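Long-range contacts in Ika8 (Synthetic construct, PDB 6G6O), which forms an artificial, computationally designed eight-bladed beta-propeller assembled from symmetrical WD40 repeats, with no natural function assigned to it: residues 220-225 against 261-266; 250-255 against 278-283; 140-145 against 179-184; 209-214 against 238-243; 215-220 against 231-236. All coordinates share one frame; numbering follows the deposited sequence.

Contact 1 (220-225 against 261-266). With GOL (glycerol), chain E.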
# COMPACT_ATOMS: atom_id res chain seq x y z
N ALA A 220 8.03 -4.81 4.92
CA ALA A 220 7.34 -3.60 4.53
C ALA A 220 8.36 -2.56 4.08
O ALA A 220 9.46 -2.49 4.61
CB ALA A 220 6.48 -3.04 5.67
N LEU A 221 7.97 -1.77 3.08
CA LEU A 221 8.81 -0.71 2.55
C LEU A 221 7.98 0.55 2.38
O LEU A 221 6.75 0.51 2.26
CB LEU A 221 9.44 -1.10 1.21
CG LEU A 221 10.69 -1.97 1.21
CD1 LEU A 221 11.27 -2.02 -0.18
CD2 LEU A 221 11.71 -1.42 2.19
N GLN A 222 8.68 1.69 2.35
CA GLN A 222 8.04 2.97 2.13
C GLN A 222 9.05 3.92 1.49
O GLN A 222 10.19 4.00 1.95
CB GLN A 222 7.50 3.56 3.44
CG GLN A 222 6.38 4.57 3.24
CD GLN A 222 5.02 3.92 3.13
OE1 GLN A 222 4.87 2.72 3.37
NE2 GLN A 222 4.02 4.71 2.77
N PHE A 223 8.62 4.61 0.44
CA PHE A 223 9.46 5.56 -0.28
C PHE A 223 8.84 6.94 -0.19
O PHE A 223 7.69 7.13 -0.61
CB PHE A 223 9.64 5.15 -1.74
CG PHE A 223 10.24 3.79 -1.92
CD1 PHE A 223 11.60 3.59 -1.80
CD2 PHE A 223 9.44 2.70 -2.22
CE1 PHE A 223 12.15 2.34 -1.97
CE2 PHE A 223 9.98 1.45 -2.39
CZ PHE A 223 11.34 1.26 -2.27
N LYS A 224 9.59 7.90 0.34
CA LYS A 224 9.19 9.31 0.34
C LYS A 224 10.43 10.11 -0.02
O LYS A 224 11.38 10.17 0.77
CB LYS A 224 8.62 9.74 1.69
CG LYS A 224 7.72 10.97 1.62
CD LYS A 224 7.24 11.37 3.00
CE LYS A 224 8.13 12.45 3.61
NZ LYS A 224 7.85 13.79 3.04
N ASP A 225 10.43 10.71 -1.20
CA ASP A 225 11.61 11.37 -1.78
C ASP A 225 12.69 10.29 -1.91
O ASP A 225 12.39 9.19 -2.41
CB ASP A 225 11.99 12.59 -0.95
CG ASP A 225 10.87 13.62 -0.90
OD1 ASP A 225 10.49 14.13 -1.98
OD2 ASP A 225 10.38 13.92 0.21
N LEU A 261 3.98 -0.26 7.87
CA LEU A 261 4.79 0.94 7.94
C LEU A 261 3.98 2.13 7.43
O LEU A 261 3.05 1.97 6.64
CB LEU A 261 6.08 0.81 7.11
CG LEU A 261 7.24 -0.01 7.69
CD1 LEU A 261 8.38 -0.09 6.68
CD2 LEU A 261 7.72 0.58 9.00
N ALA A 262 4.35 3.31 7.91
CA ALA A 262 3.76 4.56 7.44
C ALA A 262 4.80 5.66 7.56
O ALA A 262 5.63 5.65 8.48
CB ALA A 262 2.50 4.92 8.23
N PHE A 263 4.76 6.60 6.62
CA PHE A 263 5.81 7.61 6.51
C PHE A 263 5.18 8.88 5.96
O PHE A 263 4.63 8.88 4.86
CB PHE A 263 6.93 7.12 5.59
CG PHE A 263 8.16 7.99 5.59
CD1 PHE A 263 8.34 8.98 6.54
CD2 PHE A 263 9.13 7.81 4.62
CE1 PHE A 263 9.48 9.78 6.52
CE2 PHE A 263 10.27 8.60 4.60
CZ PHE A 263 10.44 9.58 5.54
N SER A 264 5.26 9.96 6.74
CA SER A 264 4.67 11.24 6.35
C SER A 264 5.48 12.36 6.99
O SER A 264 5.55 12.45 8.22
CB SER A 264 3.20 11.32 6.78
OG SER A 264 2.63 12.57 6.41
N LYS A 265 6.08 13.20 6.15
CA LYS A 265 6.94 14.31 6.59
C LYS A 265 8.10 13.70 7.39
O LYS A 265 8.86 12.91 6.81
CB LYS A 265 6.09 15.35 7.32
CG LYS A 265 5.55 16.44 6.42
CD LYS A 265 4.27 17.05 6.97
CE LYS A 265 3.04 16.31 6.47
NZ LYS A 265 1.78 17.06 6.74
N ASN A 266 8.27 14.03 8.66
CA ASN A 266 9.41 13.56 9.44
C ASN A 266 9.04 12.46 10.43
O ASN A 266 9.83 12.14 11.32
CB ASN A 266 10.06 14.72 10.19
CG ASN A 266 10.80 15.67 9.26
OD1 ASN A 266 11.18 15.29 8.15
ND2 ASN A 266 11.01 16.90 9.72
C1 GOL E . 3.77 -0.99 3.77
O1 GOL E . 4.63 -0.02 4.27
C2 GOL E . 3.16 -1.73 4.99
O2 GOL E . 2.28 -0.93 5.70
C3 GOL E . 2.46 -2.99 4.39
O3 GOL E . 2.40 -3.94 5.41
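Lys224 lies across the ring of Phe263 where the first strands of two successive propeller blades, 218-224 and 258-264, run side by side near the central channel. The short strand segments are 6.9 Å apart at closest and differ by 11° in direction, so the sheets meet through side chains. CG of Lys224 is anti to its backbone N (chi1 -158°), and the chain beyond it passes over one face of the ring: CD sits above the centre, 4.2 Å from the ring centroid, in a CH-pi contact. CB of the same lysine touches Phe263 CE2 at 3.5 Å. A bend at chi3 then turns Lys224 CE toward the loop, 3.3 Å from Lys265 O. The ammonium is too distant for more than a weak cation-pi attraction. Gln222 approaches the phenylalanine differently, its CG at the ring edge and 3.5 Å from Phe263 CB. Phe263 also touches Val268 and Ile282 of its own blade and Val229 of the preceding one. At the start of the strands, Leu261 CD1 packs on Ala220 CB at 3.7 Å. A glycerol, probably from the crystallisation liquor, lies beside Ala220 and Leu261, and its O2 receives a nearly straight hydrogen bond from Leu261 N, 2.8 Å long.

Contact 2 (250-255 against 278-283)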
# COMPACT_ATOMS: atom_id res chain seq x y z
N SER A 250 19.02 6.07 13.60
CA SER A 250 19.01 4.80 14.32
C SER A 250 17.73 4.71 15.15
O SER A 250 17.54 5.49 16.08
CB SER A 250 20.24 4.67 15.21
OG SER A 250 20.18 3.50 16.00
N LEU A 251 16.87 3.75 14.81
CA LEU A 251 15.66 3.47 15.55
C LEU A 251 15.75 2.07 16.16
O LEU A 251 16.29 1.15 15.53
CB LEU A 251 14.41 3.57 14.66
CG LEU A 251 14.25 4.79 13.76
CD1 LEU A 251 12.97 4.67 12.94
CD2 LEU A 251 14.24 6.08 14.57
N GLU A 252 15.22 1.92 17.37
CA GLU A 252 15.29 0.63 18.04
C GLU A 252 14.30 -0.37 17.46
O GLU A 252 14.54 -1.59 17.53
CB GLU A 252 15.04 0.80 19.54
CG GLU A 252 13.87 1.70 19.90
CD GLU A 252 14.27 3.16 20.02
OE1 GLU A 252 14.54 3.79 18.97
OE2 GLU A 252 14.32 3.68 21.16
N GLY A 253 13.20 0.10 16.89
CA GLY A 253 12.22 -0.80 16.31
C GLY A 253 11.51 -1.64 17.35
O GLY A 253 11.60 -1.42 18.56
N HIS A 254 10.79 -2.64 16.85
CA HIS A 254 9.99 -3.53 17.68
C HIS A 254 10.76 -4.81 17.99
O HIS A 254 11.77 -5.13 17.36
CB HIS A 254 8.67 -3.87 16.99
CG HIS A 254 7.86 -2.67 16.59
ND1 HIS A 254 6.55 -2.50 16.96
CD2 HIS A 254 8.19 -1.59 15.83
CE1 HIS A 254 6.10 -1.36 16.45
NE2 HIS A 254 7.07 -0.79 15.77
N GLN A 255 10.25 -5.55 18.97
CA GLN A 255 10.74 -6.89 19.28
C GLN A 255 9.89 -7.96 18.61
O GLN A 255 9.90 -9.12 19.04
CB GLN A 255 10.78 -7.11 20.79
CG GLN A 255 11.88 -6.32 21.49
CD GLN A 255 11.43 -4.94 21.91
OE1 GLN A 255 10.38 -4.77 22.53
NE2 GLN A 255 12.22 -3.93 21.56
N LYS A 278 4.70 1.88 17.21
CA LYS A 278 5.67 2.88 17.63
C LYS A 278 5.69 4.03 16.63
O LYS A 278 5.41 3.84 15.44
CB LYS A 278 7.06 2.27 17.78
CG LYS A 278 7.14 1.14 18.78
CD LYS A 278 8.57 0.68 18.99
CE LYS A 278 8.64 -0.49 19.96
NZ LYS A 278 10.04 -0.89 20.25
N VAL A 279 6.03 5.22 17.12
CA VAL A 279 6.04 6.43 16.32
C VAL A 279 7.32 7.19 16.62
O VAL A 279 7.58 7.54 17.77
CB VAL A 279 4.82 7.33 16.61
CG1 VAL A 279 4.94 8.65 15.89
CG2 VAL A 279 3.53 6.62 16.22
N TRP A 280 8.13 7.43 15.59
CA TRP A 280 9.36 8.18 15.72
C TRP A 280 9.28 9.47 14.92
O TRP A 280 8.44 9.63 14.03
CB TRP A 280 10.59 7.39 15.25
CG TRP A 280 10.83 6.10 15.94
CD1 TRP A 280 11.64 5.88 17.02
CD2 TRP A 280 10.29 4.82 15.58
NE1 TRP A 280 11.62 4.55 17.36
CE2 TRP A 280 10.80 3.88 16.49
CE3 TRP A 280 9.41 4.39 14.58
CZ2 TRP A 280 10.47 2.53 16.44
CZ3 TRP A 280 9.09 3.05 14.52
CH2 TRP A 280 9.61 2.14 15.45
N ASP A 281 10.19 10.39 15.23
CA ASP A 281 10.49 11.52 14.37
C ASP A 281 11.79 11.20 13.65
O ASP A 281 12.82 10.96 14.29
CB ASP A 281 10.60 12.82 15.18
CG ASP A 281 10.99 14.02 14.33
OD1 ASP A 281 12.12 14.04 13.81
OD2 ASP A 281 10.16 14.94 14.18
N ILE A 282 11.75 11.19 12.31
CA ILE A 282 12.89 10.75 11.52
C ILE A 282 14.09 11.66 11.68
O ILE A 282 15.22 11.26 11.37
CB ILE A 282 12.49 10.63 10.04
CG1 ILE A 282 13.32 9.56 9.34
CG2 ILE A 282 12.66 11.96 9.32
CD1 ILE A 282 12.99 9.40 7.88
N LEU A 283 13.90 12.89 12.17
CA LEU A 283 14.98 13.85 12.28
C LEU A 283 15.76 13.68 13.58
O LEU A 283 16.99 13.60 13.57
CB LEU A 283 14.43 15.27 12.17
CG LEU A 283 15.19 16.24 11.27
CD1 LEU A 283 15.69 15.52 10.03
CD2 LEU A 283 14.27 17.39 10.89
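Leu251 lays both its methyl groups against one face of the Trp280 indole, with CD2 in CH-pi contact 3.9 Å from the centroid of the five-membered ring and CD1 3.8 Å from Trp280 CD2. The opposite face is covered by Lys278 CB, so the indole is held between the leucine and a lysine two residues earlier on its own strand. At the pyrrole nitrogen, Trp280 NE1 makes a weak hydrogen bond of 3.4 Å to Glu252 OE1, a bend at chi2 (-89°) turning the glutamate CD, and with it the carboxylate, toward the indole. The six-membered ring reaches the backbone of the loop, with Trp280 CZ2 3.7 Å from Gly253 N. An alanine in place of Trp280 would probably leave the Leu251 methyls facing a gap and Glu252 without its NE1 partner. Lys278, extended beyond CG, slides past His254 in the opposite direction and puts its CG over one imidazole face, 3.8 Å from the ring centroid. Its ammonium points to Gly253 O, at a modelled separation too short to be trusted.

What fixes the imidazole lies one shell further out: His254 NE2 is hydrogen-bonded to Ser270 OG and ND1 to Thr276 OG1. Gly253-His254 and Trp280-Asp281 are the GH and WD dipeptides of a WD40 repeat, and the His-Ser link recalls the hydrogen-bonded network of that family. Strand 276-281 lies between strands 267-272 and 287-292 of its blade, while the loop 250-255 leads from strand 247-249 of the preceding blade to strand 258-264.

Contact 3 (140-145 against 179-184)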
# COMPACT_ATOMS: atom_id res chain seq x y z
N ALA A 140 3.14 -5.18 -6.36
CA ALA A 140 3.24 -3.74 -6.21
C ALA A 140 2.72 -3.06 -7.47
O ALA A 140 2.85 -3.59 -8.58
CB ALA A 140 4.69 -3.30 -5.93
N LEU A 141 2.14 -1.88 -7.28
CA LEU A 141 1.52 -1.14 -8.39
C LEU A 141 1.57 0.34 -8.07
O LEU A 141 0.87 0.81 -7.17
CB LEU A 141 0.08 -1.60 -8.60
CG LEU A 141 -0.26 -2.41 -9.85
CD1 LEU A 141 -1.74 -2.27 -10.18
CD2 LEU A 141 0.58 -1.98 -11.04
N GLN A 142 2.38 1.08 -8.82
CA GLN A 142 2.42 2.54 -8.74
C GLN A 142 2.07 3.11 -10.11
O GLN A 142 2.61 2.67 -11.13
CB GLN A 142 3.80 3.04 -8.29
CG GLN A 142 4.15 2.67 -6.85
CD GLN A 142 3.16 3.22 -5.84
OE1 GLN A 142 2.57 4.28 -6.04
NE2 GLN A 142 2.97 2.49 -4.75
N PHE A 143 1.17 4.09 -10.12
CA PHE A 143 0.64 4.64 -11.36
C PHE A 143 0.53 6.15 -11.24
O PHE A 143 -0.24 6.65 -10.42
CB PHE A 143 -0.72 4.01 -11.69
CG PHE A 143 -1.52 4.77 -12.70
CD1 PHE A 143 -0.96 5.15 -13.91
CD2 PHE A 143 -2.84 5.10 -12.44
CE1 PHE A 143 -1.70 5.86 -14.83
CE2 PHE A 143 -3.58 5.81 -13.36
CZ PHE A 143 -3.01 6.18 -14.56
N LYS A 144 1.30 6.86 -12.06
CA LYS A 144 1.24 8.32 -12.14
C LYS A 144 1.52 8.74 -13.57
O LYS A 144 2.32 8.11 -14.27
CB LYS A 144 2.26 8.99 -11.20
CG LYS A 144 2.20 8.56 -9.74
CD LYS A 144 3.58 8.24 -9.20
CE LYS A 144 3.50 7.41 -7.92
NZ LYS A 144 4.84 6.95 -7.46
N ASP A 145 0.85 9.81 -14.01
CA ASP A 145 1.13 10.47 -15.28
C ASP A 145 1.07 9.50 -16.46
O ASP A 145 1.98 9.43 -17.29
CB ASP A 145 2.49 11.18 -15.23
CG ASP A 145 2.45 12.46 -14.43
OD1 ASP A 145 1.53 13.28 -14.67
OD2 ASP A 145 3.32 12.66 -13.56
N THR A 179 8.40 -5.87 -2.98
CA THR A 179 7.54 -5.45 -1.88
C THR A 179 7.00 -4.04 -2.07
O THR A 179 5.85 -3.78 -1.70
CB THR A 179 8.30 -5.53 -0.55
OG1 THR A 179 9.37 -4.58 -0.55
CG2 THR A 179 8.87 -6.92 -0.35
N ALA A 180 7.78 -3.13 -2.65
CA ALA A 180 7.31 -1.78 -2.93
C ALA A 180 8.22 -1.15 -3.98
O ALA A 180 9.33 -1.62 -4.23
CB ALA A 180 7.27 -0.92 -1.67
N LEU A 181 7.72 -0.07 -4.58
CA LEU A 181 8.48 0.67 -5.59
C LEU A 181 7.89 2.07 -5.73
O LEU A 181 6.82 2.37 -5.20
CB LEU A 181 8.48 -0.07 -6.94
CG LEU A 181 7.13 -0.56 -7.49
CD1 LEU A 181 6.55 0.45 -8.46
CD2 LEU A 181 7.28 -1.91 -8.15
N ALA A 182 8.61 2.92 -6.46
CA ALA A 182 8.17 4.29 -6.73
C ALA A 182 8.94 4.82 -7.93
O ALA A 182 9.97 4.26 -8.31
CB ALA A 182 8.37 5.19 -5.51
N PHE A 183 8.45 5.91 -8.50
CA PHE A 183 9.04 6.43 -9.73
C PHE A 183 8.67 7.90 -9.93
O PHE A 183 7.58 8.34 -9.56
CB PHE A 183 8.58 5.62 -10.95
CG PHE A 183 7.15 5.88 -11.35
CD1 PHE A 183 6.10 5.30 -10.65
CD2 PHE A 183 6.86 6.70 -12.43
CE1 PHE A 183 4.80 5.53 -11.03
CE2 PHE A 183 5.55 6.94 -12.80
CZ PHE A 183 4.52 6.35 -12.10
N SER A 184 9.61 8.64 -10.53
CA SER A 184 9.44 10.05 -10.91
C SER A 184 10.65 10.52 -11.71
O SER A 184 11.79 10.22 -11.35
CB SER A 184 9.25 10.98 -9.71
OG SER A 184 8.32 10.46 -8.76
O HOH W 1 4.27 0.13 -4.16
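Phe183 and Lys144 pack against each other between the innermost strands of two adjacent beta-propeller blades, 138-144 and 178-184, which run 16° apart with segment axes 6.5 Å from each other. The phenylalanine CG lies between its backbone N and carbonyl carbon (chi1 73°), and the ring is directed edge-on at the neighbouring strand. Its rim atom CZ comes 3.3 Å from Lys144 N, which lies near the ring plane, and Gln142 CB also meets the edge in plane, 3.8 Å from Phe183 CE1. The lysine chain slides past the ring in the opposite direction, bringing Lys144 CD to 3.5 Å from Phe183 CE1. An alanine at Phe183 would probably open a gap between the blades and leave the aliphatic part of Lys144 and the CB of Gln142 without their packing surface.

Leu181 fills the other half of the contact. Its two methyls are divided between partners: CD2 touches Ala140 CB at 3.7 Å, and CD1 lies 3.6 Å from Gln142 CG. The glutamine amide turns from this apolar patch to a water, to which Gln142 NE2 donates a bond of 2.8 Å; the same water takes a weak one from Leu181 N, bridging the strands. On the far side of strand 178-184, Ala180 and Ala182 are covered by Phe223 of the next blade. Thr179 and Ala180 both face Gly191, a classic beta bulge. Ala140 and Gln142 bond to Gly151 and Val149, and Ala182 to Val189, each within its own blade; such side-chain packing between face-to-face sheets is typical of the beta-propeller.

Contact 4 (209-214 against 238-243)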
# COMPACT_ATOMS: atom_id res chain seq x y z
N ARG A 209 21.77 2.60 -9.11
CA ARG A 209 22.18 2.24 -7.76
C ARG A 209 21.64 0.87 -7.42
O ARG A 209 20.47 0.57 -7.69
CB ARG A 209 21.69 3.27 -6.73
CG ARG A 209 22.35 4.63 -6.84
CD ARG A 209 23.76 4.61 -6.28
NE ARG A 209 24.38 5.93 -6.34
CZ ARG A 209 25.36 6.25 -7.18
NH1 ARG A 209 25.82 5.35 -8.04
NH2 ARG A 209 25.87 7.48 -7.17
N ASP A 210 22.49 0.03 -6.82
CA ASP A 210 22.10 -1.31 -6.40
C ASP A 210 22.68 -1.55 -5.01
O ASP A 210 23.88 -1.81 -4.87
CB ASP A 210 22.57 -2.37 -7.38
CG ASP A 210 22.49 -3.77 -6.82
OD1 ASP A 210 21.40 -4.17 -6.35
OD2 ASP A 210 23.52 -4.48 -6.83
N HIS A 211 21.83 -1.45 -3.99
CA HIS A 211 22.23 -1.67 -2.61
C HIS A 211 21.64 -2.98 -2.12
O HIS A 211 20.52 -3.34 -2.48
CB HIS A 211 21.75 -0.51 -1.72
CG HIS A 211 21.77 0.82 -2.39
ND1 HIS A 211 22.89 1.62 -2.44
CD2 HIS A 211 20.80 1.50 -3.04
CE1 HIS A 211 22.61 2.74 -3.09
NE2 HIS A 211 21.35 2.69 -3.47
N ASP A 212 22.40 -3.70 -1.29
CA ASP A 212 21.91 -4.95 -0.72
C ASP A 212 21.02 -4.73 0.49
O ASP A 212 20.35 -5.67 0.93
CB ASP A 212 23.08 -5.86 -0.35
CG ASP A 212 22.71 -7.34 -0.33
OD1 ASP A 212 22.01 -7.78 0.61
OD2 ASP A 212 23.09 -8.06 -1.28
N GLY A 213 20.99 -3.52 1.04
CA GLY A 213 20.17 -3.24 2.20
C GLY A 213 20.88 -3.59 3.49
O GLY A 213 22.00 -4.11 3.52
N HIS A 214 20.20 -3.29 4.60
CA HIS A 214 20.74 -3.53 5.93
C HIS A 214 19.95 -4.58 6.70
O HIS A 214 20.13 -4.71 7.92
CB HIS A 214 20.77 -2.22 6.72
CG HIS A 214 21.38 -1.08 5.97
ND1 HIS A 214 22.74 -0.91 5.85
CD2 HIS A 214 20.81 -0.05 5.29
CE1 HIS A 214 22.99 0.18 5.13
NE2 HIS A 214 21.83 0.71 4.78
N LYS A 238 14.47 0.54 9.81
CA LYS A 238 15.64 1.29 9.41
C LYS A 238 15.28 2.38 8.42
O LYS A 238 14.31 2.26 7.66
CB LYS A 238 16.71 0.36 8.82
CG LYS A 238 17.41 -0.48 9.88
CD LYS A 238 18.23 -1.60 9.28
CE LYS A 238 18.92 -2.40 10.38
NZ LYS A 238 19.62 -3.60 9.86
N VAL A 239 16.06 3.46 8.45
CA VAL A 239 15.87 4.61 7.58
C VAL A 239 17.21 4.91 6.92
O VAL A 239 18.20 5.16 7.61
CB VAL A 239 15.37 5.84 8.35
CG1 VAL A 239 15.63 7.11 7.55
CG2 VAL A 239 13.89 5.70 8.68
N TRP A 240 17.24 4.87 5.59
CA TRP A 240 18.49 5.04 4.87
C TRP A 240 18.23 5.74 3.55
O TRP A 240 17.10 5.81 3.06
CB TRP A 240 19.22 3.71 4.66
CG TRP A 240 18.39 2.59 4.10
CD1 TRP A 240 17.22 2.09 4.61
CD2 TRP A 240 18.69 1.80 2.95
NE1 TRP A 240 16.77 1.06 3.83
CE2 TRP A 240 17.65 0.86 2.80
CE3 TRP A 240 19.72 1.81 2.01
CZ2 TRP A 240 17.62 -0.07 1.77
CZ3 TRP A 240 19.70 0.89 0.98
CH2 TRP A 240 18.65 -0.04 0.87
N TYR A 241 19.31 6.26 2.97
CA TYR A 241 19.23 7.12 1.80
C TYR A 241 19.31 6.30 0.51
O TYR A 241 20.10 5.36 0.41
CB TYR A 241 20.35 8.16 1.83
CG TYR A 241 20.15 9.33 0.90
CD1 TYR A 241 19.03 10.15 1.02
CD2 TYR A 241 21.08 9.64 -0.09
CE1 TYR A 241 18.84 11.22 0.17
CE2 TYR A 241 20.89 10.71 -0.93
CZ TYR A 241 19.77 11.50 -0.80
OH TYR A 241 19.58 12.57 -1.64
N ILE A 242 18.49 6.68 -0.47
CA ILE A 242 18.46 5.97 -1.75
C ILE A 242 19.77 6.17 -2.50
O ILE A 242 20.27 5.26 -3.17
CB ILE A 242 17.24 6.43 -2.57
CG1 ILE A 242 16.03 5.57 -2.25
CG2 ILE A 242 17.54 6.42 -4.06
CD1 ILE A 242 14.74 6.08 -2.84
N GLY A 243 20.36 7.37 -2.40
CA GLY A 243 21.53 7.68 -3.21
C GLY A 243 22.76 6.87 -2.83
O GLY A 243 23.48 6.38 -3.70
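From Arg209 to His214 the backbone runs nearly opposite to that from Lys238 to Gly243, the end-to-end directions being 162° apart, with Arg209 facing Gly243 and His214 facing Lys238. Between them stands the indole of Trp240, met by three residues of segment 209-214. His214 drives the edge of its imidazole at one indole face: the planes are 83° apart, and His214 CD2 is 3.7 Å from Trp240 CD2. His211 is turned the other way round, since here the indole supplies the edge and the imidazole the face, in an offset edge-to-face pair with centroids 5.8 Å apart; His211 CB lies in the indole plane, 3.7 Å from Trp240 CZ3. The backbone joins in as well, with Gly213 CA 3.8 Å from Trp240 CH2. Any side chain at Gly213 would jam against the preceding carbonyl oxygen.

Gly213-His214 is the GH dipeptide of the WD40 repeat, and Trp240 takes the tryptophan position of its WD dipeptide, followed here by Tyr241. In this blade His214 NE2 bonds to Gly245 O, while Trp240 NE1 makes a weak hydrogen bond with Ser230 OG. The indole owes its position to a CG lying between the backbone N and the carbonyl carbon (chi1 49°).

Beyond the aromatic cluster, two weak bonds hold the turn after strand 237-241. His211 NE2 donates to Ile242 O over 2.8 Å, and Arg209 NE donates to Gly243 O, also over 2.8 Å, the oxygen lying near the guanidinium plane. Strand 207-211 belongs to the preceding blade, where Arg209 pairs with Val199 and His211 with Ile197.

Contact 5 (215-220 against 231-236)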
# COMPACT_ATOMS: atom_id res chain seq x y z
N GLN A 215 19.09 -5.34 6.03
CA GLN A 215 18.27 -6.35 6.68
C GLN A 215 18.12 -7.56 5.77
O GLN A 215 18.32 -7.48 4.56
CB GLN A 215 16.88 -5.80 7.05
CG GLN A 215 16.88 -4.79 8.19
CD GLN A 215 15.76 -3.77 8.05
OE1 GLN A 215 15.60 -3.14 7.01
NE2 GLN A 215 14.99 -3.61 9.12
N SER A 216 17.76 -8.68 6.38
CA SER A 216 17.38 -9.89 5.66
C SER A 216 15.89 -10.13 5.86
O SER A 216 15.37 -9.98 6.96
CB SER A 216 18.18 -11.10 6.15
OG SER A 216 19.56 -10.96 5.83
N GLU A 217 15.21 -10.51 4.77
CA GLU A 217 13.77 -10.70 4.76
C GLU A 217 13.03 -9.45 5.21
O GLU A 217 12.55 -9.38 6.35
CB GLU A 217 13.35 -11.87 5.65
CG GLU A 217 14.19 -13.13 5.52
CD GLU A 217 13.66 -14.25 6.39
OE1 GLU A 217 12.58 -14.79 6.08
OE2 GLU A 217 14.32 -14.59 7.39
N VAL A 218 12.93 -8.44 4.34
CA VAL A 218 12.14 -7.27 4.67
C VAL A 218 10.67 -7.56 4.39
O VAL A 218 10.33 -8.32 3.47
CB VAL A 218 12.63 -6.03 3.90
CG1 VAL A 218 14.11 -5.80 4.14
CG2 VAL A 218 12.33 -6.16 2.41
N THR A 219 9.80 -6.99 5.21
CA THR A 219 8.36 -7.23 5.12
C THR A 219 7.57 -6.03 4.63
O THR A 219 6.54 -6.21 3.98
CB THR A 219 7.80 -7.66 6.48
OG1 THR A 219 8.04 -6.62 7.44
CG2 THR A 219 8.48 -8.93 6.95
N ALA A 220 8.03 -4.81 4.92
CA ALA A 220 7.34 -3.60 4.53
C ALA A 220 8.36 -2.56 4.08
O ALA A 220 9.46 -2.49 4.61
CB ALA A 220 6.48 -3.04 5.67
N GLY A 231 11.13 -2.28 7.19
CA GLY A 231 10.86 -3.11 8.36
C GLY A 231 11.11 -4.56 8.01
O GLY A 231 10.82 -5.00 6.89
N ALA A 232 11.65 -5.31 8.97
CA ALA A 232 12.05 -6.69 8.74
C ALA A 232 11.40 -7.61 9.77
O ALA A 232 10.76 -7.15 10.73
CB ALA A 232 13.57 -6.85 8.77
N LYS A 233 11.58 -8.91 9.57
CA LYS A 233 11.00 -9.90 10.47
C LYS A 233 11.65 -9.86 11.85
O LYS A 233 10.98 -10.17 12.84
CB LYS A 233 11.13 -11.30 9.86
CG LYS A 233 10.61 -11.41 8.44
CD LYS A 233 10.14 -12.83 8.13
CE LYS A 233 9.48 -12.90 6.76
NZ LYS A 233 8.83 -14.22 6.52
N ASP A 234 12.92 -9.49 11.93
CA ASP A 234 13.60 -9.41 13.22
C ASP A 234 13.18 -8.19 14.03
O ASP A 234 13.73 -7.97 15.11
CB ASP A 234 15.12 -9.42 13.03
CG ASP A 234 15.63 -8.22 12.25
OD1 ASP A 234 14.80 -7.46 11.70
OD2 ASP A 234 16.86 -8.03 12.18
N GLY A 235 12.24 -7.39 13.53
CA GLY A 235 11.74 -6.24 14.26
C GLY A 235 12.46 -4.94 13.99
O GLY A 235 12.10 -3.92 14.60
N THR A 236 13.45 -4.94 13.11
CA THR A 236 14.26 -3.75 12.89
C THR A 236 13.59 -2.83 11.89
O THR A 236 13.20 -3.26 10.80
CB THR A 236 15.66 -4.15 12.39
OG1 THR A 236 15.53 -4.97 11.23
CG2 THR A 236 16.40 -4.93 13.47
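Gln215 presents its carboxamide edge to Thr236: NE2 donates a straight 2.6 Å hydrogen bond (175°) to Thr236 OG1, which lies in the amide plane. Ala232 CB packs over one face of the amide, 3.6 Å from NE2, and OE1 is engaged by Ser230 OG. A second flat group, the Asp234 carboxylate, holds the same threonine. Thr236 OG1 donates to Asp234 OD1 on the syn side at 2.6 Å, whereas Thr236 N reaches that oxygen from above the carboxylate plane. The backbone bond closes an Asx turn, next to the type I turn from Ala232 to Gly235.

These loops lie at the open end of the antiparallel hairpin of strands 218-224 and 227-232. Thr219 and Ala220 both face Gly231, a classic beta bulge in which Gly231 O accepts a 2.8 Å hydrogen bond from Thr219 N and a weak one from Ala220 N. Gly231 N returns a bond of 3.1 Å to Ala220 O. The hydroxyl of Thr219 is committed to Ile258 O in the next blade, and its methyl CG2 touches Lys233 CG at 3.6 Å. Extended Lys233 crosses Glu217 at about a right angle, leaving a long salt bridge of 3.8 Å between Lys233 NZ and Glu217 OE1.

Contacts 1 and 3 are the same kind of junction, two blade interfaces apart, their centres 13 Å from each other; they meet across the interface between, where Leu221 CB touches Ala180 CB at 3.6 Å. Contacts 2 and 4 occupy equivalent outer positions of neighbouring blades, 17 Å apart between centres, and meet where Ile282 CD1 packs on Val239 CG1 at 3.5 Å. Contact 5 shares Ala220 with contact 1, reaches contact 2 through His254 N and Gly235 O, 2.9 Å apart, and adjoins contact 4 at Lys238 and Gln215. Contacts 2 and 3 are remote, about 15 Å between nearest atoms. The glycerol lies at contact 1, beside the Ala220 shared with contact 5.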